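Local coordinates for protein S-adenosylmethionine:2-demethylmenaquinone methyltransferase (Geobacillus kaustophilus, PDB 2PCN) that is of unknown function but belongs to the RraA family, with a compact alpha/beta fold and an assembly of three chains, at residues V39-V44 / K116-G121; L59-K64 / A86-H91. All coordinates share one frame; numbering follows the deposited sequence.

Contact 1: residues V39-V44 / K116-G121. With ACT (acetate ion), chain B.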
ATOM      1  N   VAL A  39      23.112   8.802   5.607  1.00 11.54           N
ATOM      2  CA  VAL A  39      23.213   8.274   6.966  1.00 11.93           C
ATOM      3  C   VAL A  39      22.825   6.803   7.055  1.00 12.35           C
ATOM      4  O   VAL A  39      22.397   6.196   6.074  1.00 17.09           O
ATOM      5  CB  VAL A  39      22.281   9.045   7.931  1.00 10.94           C
ATOM      6  CG1 VAL A  39      22.633  10.527   7.925  1.00 10.19           C
ATOM      7  CG2 VAL A  39      20.821   8.842   7.517  1.00 12.76           C
ATOM      8  N   PHE A  40      22.980   6.244   8.250  1.00 12.86           N
ATOM      9  CA  PHE A  40      22.619   4.859   8.509  1.00 11.32           C
ATOM     10  C   PHE A  40      22.069   4.750   9.928  1.00 13.77           C
ATOM     11  O   PHE A  40      22.825   4.693  10.905  1.00 10.34           O
ATOM     12  CB  PHE A  40      23.827   3.935   8.344  1.00 11.39           C
ATOM     13  CG  PHE A  40      23.500   2.481   8.527  1.00 13.89           C
ATOM     14  CD1 PHE A  40      22.551   1.865   7.723  1.00 14.22           C
ATOM     15  CD2 PHE A  40      24.125   1.733   9.520  1.00 20.41           C
ATOM     16  CE1 PHE A  40      22.222   0.521   7.903  1.00 22.70           C
ATOM     17  CE2 PHE A  40      23.804   0.389   9.707  1.00 18.70           C
ATOM     18  CZ  PHE A  40      22.850  -0.217   8.895  1.00 20.10           C
ATOM     19  N   GLU A  41      20.742   4.756  10.024  1.00 13.00           N
ATOM     20  CA  GLU A  41      20.029   4.648  11.294  1.00 13.96           C
ATOM     21  C   GLU A  41      20.391   5.741  12.308  1.00 16.47           C
ATOM     22  O   GLU A  41      20.296   5.541  13.521  1.00 15.16           O
ATOM     23  CB  GLU A  41      20.260   3.249  11.881  1.00 13.79           C
ATOM     24  CG  GLU A  41      20.165   2.150  10.813  1.00 16.97           C
ATOM     25  CD  GLU A  41      20.149   0.745  11.388  1.00 24.10           C
ATOM     26  OE1 GLU A  41      20.918   0.474  12.330  1.00 17.80           O
ATOM     27  OE2 GLU A  41      19.374  -0.093  10.884  1.00 17.76           O
ATOM     28  N   ASP A  42      20.795   6.903  11.798  1.00 14.28           N
ATOM     29  CA  ASP A  42      21.160   8.049  12.633  1.00 12.04           C
ATOM     30  C   ASP A  42      20.574   9.276  11.930  1.00 11.05           C
ATOM     31  O   ASP A  42      20.702   9.404  10.714  1.00 12.18           O
ATOM     32  CB  ASP A  42      22.686   8.166  12.724  1.00 13.80           C
ATOM     33  CG  ASP A  42      23.141   9.089  13.843  1.00 18.39           C
ATOM     34  OD1 ASP A  42      22.843  10.303  13.791  1.00 16.96           O
ATOM     35  OD2 ASP A  42      23.800   8.598  14.781  1.00 21.55           O
ATOM     36  N   ASN A  43      19.931  10.175  12.668  1.00 11.19           N
ATOM     37  CA  ASN A  43      19.327  11.331  12.009  1.00 11.22           C
ATOM     38  C   ASN A  43      19.753  12.713  12.493  1.00 15.38           C
ATOM     39  O   ASN A  43      19.080  13.705  12.205  1.00 12.75           O
ATOM     40  CB  ASN A  43      17.793  11.205  12.048  1.00 15.74           C
ATOM     41  CG  ASN A  43      17.181  11.674  13.362  1.00 14.22           C
ATOM     42  OD1 ASN A  43      17.852  11.767  14.389  1.00 11.12           O
ATOM     43  ND2 ASN A  43      15.881  11.960  13.330  1.00 14.21           N
ATOM     44  N   VAL A  44      20.871  12.793  13.212  1.00 13.10           N
ATOM     45  CA  VAL A  44      21.348  14.089  13.687  1.00 11.65           C
ATOM     46  C   VAL A  44      21.606  15.019  12.504  1.00 11.17           C
ATOM     47  O   VAL A  44      21.266  16.199  12.547  1.00 10.20           O
ATOM     48  CB  VAL A  44      22.651  13.950  14.493  1.00 10.29           C
ATOM     49  CG1 VAL A  44      23.250  15.332  14.756  1.00 12.83           C
ATOM     50  CG2 VAL A  44      22.367  13.236  15.804  1.00 15.88           C
ATOM     51  N   LYS A 116      13.035   5.205  17.491  1.00 10.09           N
ATOM     52  CA  LYS A 116      13.832   6.393  17.185  1.00 20.21           C
ATOM     53  C   LYS A 116      15.205   5.992  16.650  1.00 14.80           C
ATOM     54  O   LYS A 116      15.736   4.935  16.997  1.00 15.94           O
ATOM     55  CB  LYS A 116      13.996   7.263  18.441  1.00 17.91           C
ATOM     56  CG  LYS A 116      15.028   6.769  19.463  1.00 26.23           C
ATOM     57  CD  LYS A 116      14.957   5.264  19.689  1.00 35.60           C
ATOM     58  CE  LYS A 116      15.596   4.845  21.003  1.00 39.36           C
ATOM     59  NZ  LYS A 116      14.705   5.156  22.157  1.00 32.38           N
ATOM     60  N   SER A 117      15.778   6.835  15.799  1.00 12.65           N
ATOM     61  CA  SER A 117      17.088   6.546  15.238  1.00 15.20           C
ATOM     62  C   SER A 117      18.177   6.983  16.207  1.00 12.70           C
ATOM     63  O   SER A 117      17.913   7.710  17.169  1.00 11.09           O
ATOM     64  CB  SER A 117      17.266   7.267  13.901  1.00 15.55           C
ATOM     65  OG  SER A 117      17.023   8.655  14.035  1.00 19.33           O
ATOM     66  N   LYS A 118      19.399   6.527  15.958  1.00 12.19           N
ATOM     67  CA  LYS A 118      20.530   6.893  16.799  1.00 17.43           C
ATOM     68  C   LYS A 118      20.772   8.392  16.680  1.00 17.88           C
ATOM     69  O   LYS A 118      20.348   9.020  15.709  1.00 15.67           O
ATOM     70  CB  LYS A 118      21.779   6.119  16.369  1.00 17.39           C
ATOM     71  CG  LYS A 118      21.722   4.643  16.723  1.00 21.70           C
ATOM     72  CD  LYS A 118      22.985   3.918  16.302  1.00 33.66           C
ATOM     73  CE  LYS A 118      23.004   2.502  16.855  1.00 40.13           C
ATOM     74  NZ  LYS A 118      21.786   1.738  16.470  1.00 46.04           N
ATOM     75  N   LYS A 119      21.446   8.964  17.672  1.00 11.97           N
ATOM     76  CA  LYS A 119      21.727  10.395  17.676  1.00 14.85           C
ATOM     77  C   LYS A 119      23.222  10.642  17.878  1.00 16.55           C
ATOM     78  O   LYS A 119      23.627  11.416  18.749  1.00 17.44           O
ATOM     79  CB  LYS A 119      20.927  11.071  18.794  1.00 16.77           C
ATOM     80  CG  LYS A 119      19.407  10.917  18.663  1.00 20.27           C
ATOM     81  CD  LYS A 119      18.846  11.815  17.567  1.00 15.91           C
ATOM     82  CE  LYS A 119      17.340  11.639  17.395  1.00 17.58           C
ATOM     83  NZ  LYS A 119      16.990  10.303  16.830  1.00 15.57           N
ATOM     84  N   GLU A 120      24.039   9.994  17.053  1.00 17.76           N
ATOM     85  CA  GLU A 120      25.488  10.120  17.158  1.00 18.66           C
ATOM     86  C   GLU A 120      26.112  11.105  16.175  1.00 18.42           C
ATOM     87  O   GLU A 120      27.242  11.551  16.372  1.00 17.15           O
ATOM     88  CB  GLU A 120      26.123   8.740  16.993  1.00 19.57           C
ATOM     89  CG  GLU A 120      25.483   7.694  17.891  1.00 24.48           C
ATOM     90  CD  GLU A 120      26.172   6.351  17.822  1.00 32.21           C
ATOM     91  OE1 GLU A 120      26.374   5.834  16.703  1.00 30.74           O
ATOM     92  OE2 GLU A 120      26.508   5.807  18.893  1.00 36.64           O
ATOM     93  N   GLY A 121      25.385  11.443  15.116  1.00 12.83           N
ATOM     94  CA  GLY A 121      25.911  12.385  14.146  1.00 16.22           C
ATOM     95  C   GLY A 121      26.744  11.761  13.044  1.00 14.27           C
ATOM     96  O   GLY A 121      27.421  12.468  12.300  1.00 18.24           O
TER
HETATM   97  C   ACT B 600      13.713  10.108  15.371  1.00 27.16           C
HETATM   98  O   ACT B 600      13.741  11.041  16.153  1.00 29.64           O
HETATM   99  OXT ACT B 600      14.673   9.362  15.280  1.00 24.71           O
HETATM  100  CH3 ACT B 600      12.493   9.875  14.518  1.00 19.95           C
HETATM  101  O   HOH W   1      25.022   6.293  14.389  1.00 16.63           O
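Three backbone N-H groups converge on the buried carboxylate of D42, two of them offered across the contact by E120 and G121. The third belongs to V44, two residues on, which closes an Asx turn at the start of helix 44-52. With CG anti to the backbone N (chi1 -165°), D42 OD2 receives E120 N at 2.7 Å on its syn lone pair, while OD1 takes G121 N at 3.1 Å and also V44 N. Three such donors probably stabilise the charged form of the aspartate. G121 suits its place because at its backbone angles a CB would jam against the carbonyl O of E120. The carboxylates of D42 and E120 are close for like charges, and a water that donates to both D42 OD2 and E120 OE1 probably eases their repulsion.

Loop meets loop here, joined by a single beta bridge between D42 and K118: K118 N bonds to E41 O at 2.8 Å, and K118 O accepts N43 N at 3.3 Å. Beside the bridge the branched V44 wedges CG2 against the backbone of K119, only 3.5 Å from its CA, a tight fit.

The long chain of K119 bends back to bring NZ 2.8 Å from S117 O, with a weaker bond to N43 OD1; N43 ND2 turns instead to L71 O. An acetate, probably from the crystallisation liquor, sits beside this ammonium, where its OXT accepts from K119 NZ, from S117 N and, at 2.8 Å, from S117 OG.

Contact 2: residues L59-K64 / A86-H91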
ATOM      1  N   LEU A  59      14.774  17.845   0.759  1.00  9.58           N
ATOM      2  CA  LEU A  59      15.863  17.091   1.363  1.00 10.41           C
ATOM      3  C   LEU A  59      15.744  15.625   0.977  1.00  8.09           C
ATOM      4  O   LEU A  59      14.700  15.008   1.184  1.00 10.21           O
ATOM      5  CB  LEU A  59      15.824  17.218   2.889  1.00 10.84           C
ATOM      6  CG  LEU A  59      17.010  16.556   3.603  1.00 14.11           C
ATOM      7  CD1 LEU A  59      18.270  17.368   3.346  1.00 14.79           C
ATOM      8  CD2 LEU A  59      16.744  16.469   5.091  1.00  8.86           C
ATOM      9  N   VAL A  60      16.807  15.075   0.398  1.00  6.60           N
ATOM     10  CA  VAL A  60      16.824  13.673   0.010  1.00  6.68           C
ATOM     11  C   VAL A  60      17.760  12.978   0.987  1.00 11.44           C
ATOM     12  O   VAL A  60      18.934  13.344   1.102  1.00  7.53           O
ATOM     13  CB  VAL A  60      17.348  13.489  -1.434  1.00  8.32           C
ATOM     14  CG1 VAL A  60      17.338  12.014  -1.811  1.00  9.23           C
ATOM     15  CG2 VAL A  60      16.475  14.284  -2.398  1.00 12.64           C
ATOM     16  N   VAL A  61      17.231  11.988   1.696  1.00  7.76           N
ATOM     17  CA  VAL A  61      18.007  11.255   2.689  1.00 11.65           C
ATOM     18  C   VAL A  61      18.178   9.778   2.344  1.00  6.82           C
ATOM     19  O   VAL A  61      17.198   9.049   2.193  1.00  8.48           O
ATOM     20  CB  VAL A  61      17.333  11.348   4.076  1.00 10.22           C
ATOM     21  CG1 VAL A  61      18.114  10.533   5.095  1.00  6.76           C
ATOM     22  CG2 VAL A  61      17.234  12.803   4.508  1.00 10.19           C
ATOM     23  N   ASP A  62      19.424   9.338   2.203  1.00  6.18           N
ATOM     24  CA  ASP A  62      19.667   7.934   1.917  1.00  9.59           C
ATOM     25  C   ASP A  62      19.948   7.233   3.239  1.00  8.40           C
ATOM     26  O   ASP A  62      21.039   7.354   3.799  1.00 15.15           O
ATOM     27  CB  ASP A  62      20.857   7.747   0.975  1.00 13.48           C
ATOM     28  CG  ASP A  62      21.092   6.286   0.632  1.00 19.47           C
ATOM     29  OD1 ASP A  62      20.298   5.438   1.094  1.00 14.21           O
ATOM     30  OD2 ASP A  62      22.060   5.979  -0.095  1.00 18.77           O
ATOM     31  N   GLY A  63      18.948   6.521   3.742  1.00  8.09           N
ATOM     32  CA  GLY A  63      19.093   5.801   4.994  1.00  6.32           C
ATOM     33  C   GLY A  63      19.366   4.330   4.750  1.00  7.11           C
ATOM     34  O   GLY A  63      19.184   3.494   5.637  1.00 10.86           O
ATOM     35  N   LYS A  64      19.799   4.016   3.534  1.00 10.11           N
ATOM     36  CA  LYS A  64      20.122   2.645   3.152  1.00 12.94           C
ATOM     37  C   LYS A  64      18.912   1.726   3.153  1.00 12.89           C
ATOM     38  O   LYS A  64      19.057   0.503   3.124  1.00 13.90           O
ATOM     39  CB  LYS A  64      21.194   2.083   4.091  1.00 13.90           C
ATOM     40  CG  LYS A  64      22.426   2.974   4.216  1.00 20.17           C
ATOM     41  CD  LYS A  64      23.038   3.252   2.853  1.00 22.77           C
ATOM     42  CE  LYS A  64      24.139   4.296   2.930  1.00 27.06           C
ATOM     43  NZ  LYS A  64      23.630   5.622   3.380  1.00 24.29           N
ATOM     44  N   ALA A  86      10.189  22.315   0.738  1.00  8.91           N
ATOM     45  CA  ALA A  86       9.227  21.694  -0.171  1.00 12.33           C
ATOM     46  C   ALA A  86       8.836  20.294   0.297  1.00 12.58           C
ATOM     47  O   ALA A  86       7.662  19.915   0.244  1.00 12.39           O
ATOM     48  CB  ALA A  86       9.811  21.626  -1.580  1.00 11.56           C
ATOM     49  N   GLY A  87       9.822  19.528   0.752  1.00  9.47           N
ATOM     50  CA  GLY A  87       9.537  18.184   1.220  1.00 10.31           C
ATOM     51  C   GLY A  87      10.774  17.372   1.536  1.00  9.10           C
ATOM     52  O   GLY A  87      11.897  17.877   1.466  1.00  9.58           O
ATOM     53  N   VAL A  88      10.560  16.111   1.894  1.00  8.65           N
ATOM     54  CA  VAL A  88      11.651  15.203   2.224  1.00  6.53           C
ATOM     55  C   VAL A  88      11.405  13.854   1.549  1.00  9.58           C
ATOM     56  O   VAL A  88      10.275  13.369   1.514  1.00 11.37           O
ATOM     57  CB  VAL A  88      11.748  14.969   3.755  1.00 10.80           C
ATOM     58  CG1 VAL A  88      13.005  14.171   4.081  1.00  8.35           C
ATOM     59  CG2 VAL A  88      11.745  16.305   4.501  1.00  8.86           C
ATOM     60  N   ILE A  89      12.464  13.265   1.002  1.00  6.34           N
ATOM     61  CA  ILE A  89      12.385  11.956   0.352  1.00  7.01           C
ATOM     62  C   ILE A  89      13.387  11.090   1.098  1.00 11.27           C
ATOM     63  O   ILE A  89      14.583  11.389   1.121  1.00  9.56           O
ATOM     64  CB  ILE A  89      12.760  12.041  -1.139  1.00  8.27           C
ATOM     65  CG1 ILE A  89      11.744  12.925  -1.869  1.00  8.34           C
ATOM     66  CG2 ILE A  89      12.797  10.641  -1.747  1.00  9.69           C
ATOM     67  CD1 ILE A  89      12.089  13.221  -3.313  1.00 10.77           C
ATOM     68  N   ILE A  90      12.901  10.010   1.704  1.00 10.46           N
ATOM     69  CA  ILE A  90      13.762   9.158   2.515  1.00 12.61           C
ATOM     70  C   ILE A  90      13.877   7.696   2.104  1.00 10.17           C
ATOM     71  O   ILE A  90      12.879   6.980   2.026  1.00  9.00           O
ATOM     72  CB  ILE A  90      13.286   9.190   3.991  1.00  8.13           C
ATOM     73  CG1 ILE A  90      13.026  10.636   4.417  1.00  9.12           C
ATOM     74  CG2 ILE A  90      14.326   8.539   4.894  1.00 11.69           C
ATOM     75  CD1 ILE A  90      12.460  10.779   5.813  1.00 11.98           C
ATOM     76  N   HIS A  91      15.104   7.260   1.838  1.00  9.27           N
ATOM     77  CA  HIS A  91      15.346   5.864   1.503  1.00 10.43           C
ATOM     78  C   HIS A  91      15.505   5.249   2.888  1.00 10.96           C
ATOM     79  O   HIS A  91      16.615   4.959   3.348  1.00  7.47           O
ATOM     80  CB  HIS A  91      16.628   5.715   0.678  1.00 11.18           C
ATOM     81  CG  HIS A  91      16.950   4.299   0.310  1.00  9.82           C
ATOM     82  ND1 HIS A  91      15.977   3.346   0.096  1.00 16.84           N
ATOM     83  CD2 HIS A  91      18.135   3.677   0.110  1.00  8.76           C
ATOM     84  CE1 HIS A  91      16.551   2.195  -0.216  1.00  9.82           C
ATOM     85  NE2 HIS A  91      17.861   2.371  -0.215  1.00 13.33           N
TER
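A beta-alpha-beta crossover brings strands 59-62 and 87-90 side by side as parallel neighbours in the central sheet, the chain passing through helix 74-82 between them. Their axes lie 4.7 Å apart and diverge by 17°. Four regular backbone bonds join them in alternation: L59 N to G87 O, I89 N to L59 O, V61 N to I89 O and H91 N to V61 O, the last at 2.8 Å. G87 enters the strand with a phi of 172°, a value that a residue with a side chain rarely adopts.

V60, V61, V88, I89 and I90 are beta-branched and suit the extended strands; L59, unbranched at CB, is the exception among the aliphatic residues and reaches toward helix 44-52. L59, V61, V88 and I90 share one face, where L59 CB lies 4.3 Å from V88 CG1 and V61 CB lies 4.2 Å from I90 CG2; helix 44-52 packs on L59 and V61. The other face carries V60, I89, D62 and H91, with strand 129-131 against V60 and D62.

At the C-terminal ends the pairing turns polar. D62 and H91 run alongside each other, both with CG anti to the backbone N, and the ring presents its CD2 edge to the carboxylate, whose plane is turned 34° from it. The carbonyl carbon of K64 lies over one ring face, and F131 stacks with the ring. G63 fits because any CB would clash with H91 O, which instead takes a weak bond from G63 N. The D62 carboxylate also closes an Asx turn: D62 OD1 accepts K64 N at 2.9 Å from above its plane and stands 3.0 Å from H91 CD2.

In the fold
The two segments of contact 2 both fall in sequence between those of contact 1: 39-44 comes first, then 59-64 and 86-91, and 116-121 last. The contact centres lie about 14 Å apart, that of contact 2 about 3 Å from the centre of the chain and that of contact 1 about 16 Å from it. Strand 30-38 links them, since it pairs in parallel with strand 58-62 and runs on into 39-44. There V39 N meets D62 O at 3.1 Å, V39 O probably accepts from K64 NZ, and F40 packs on K64, whose ammonium also forms a salt bridge with D38. The loop-to-loop contact is thus tied directly to the C-terminal end of an inner strand of the sheet.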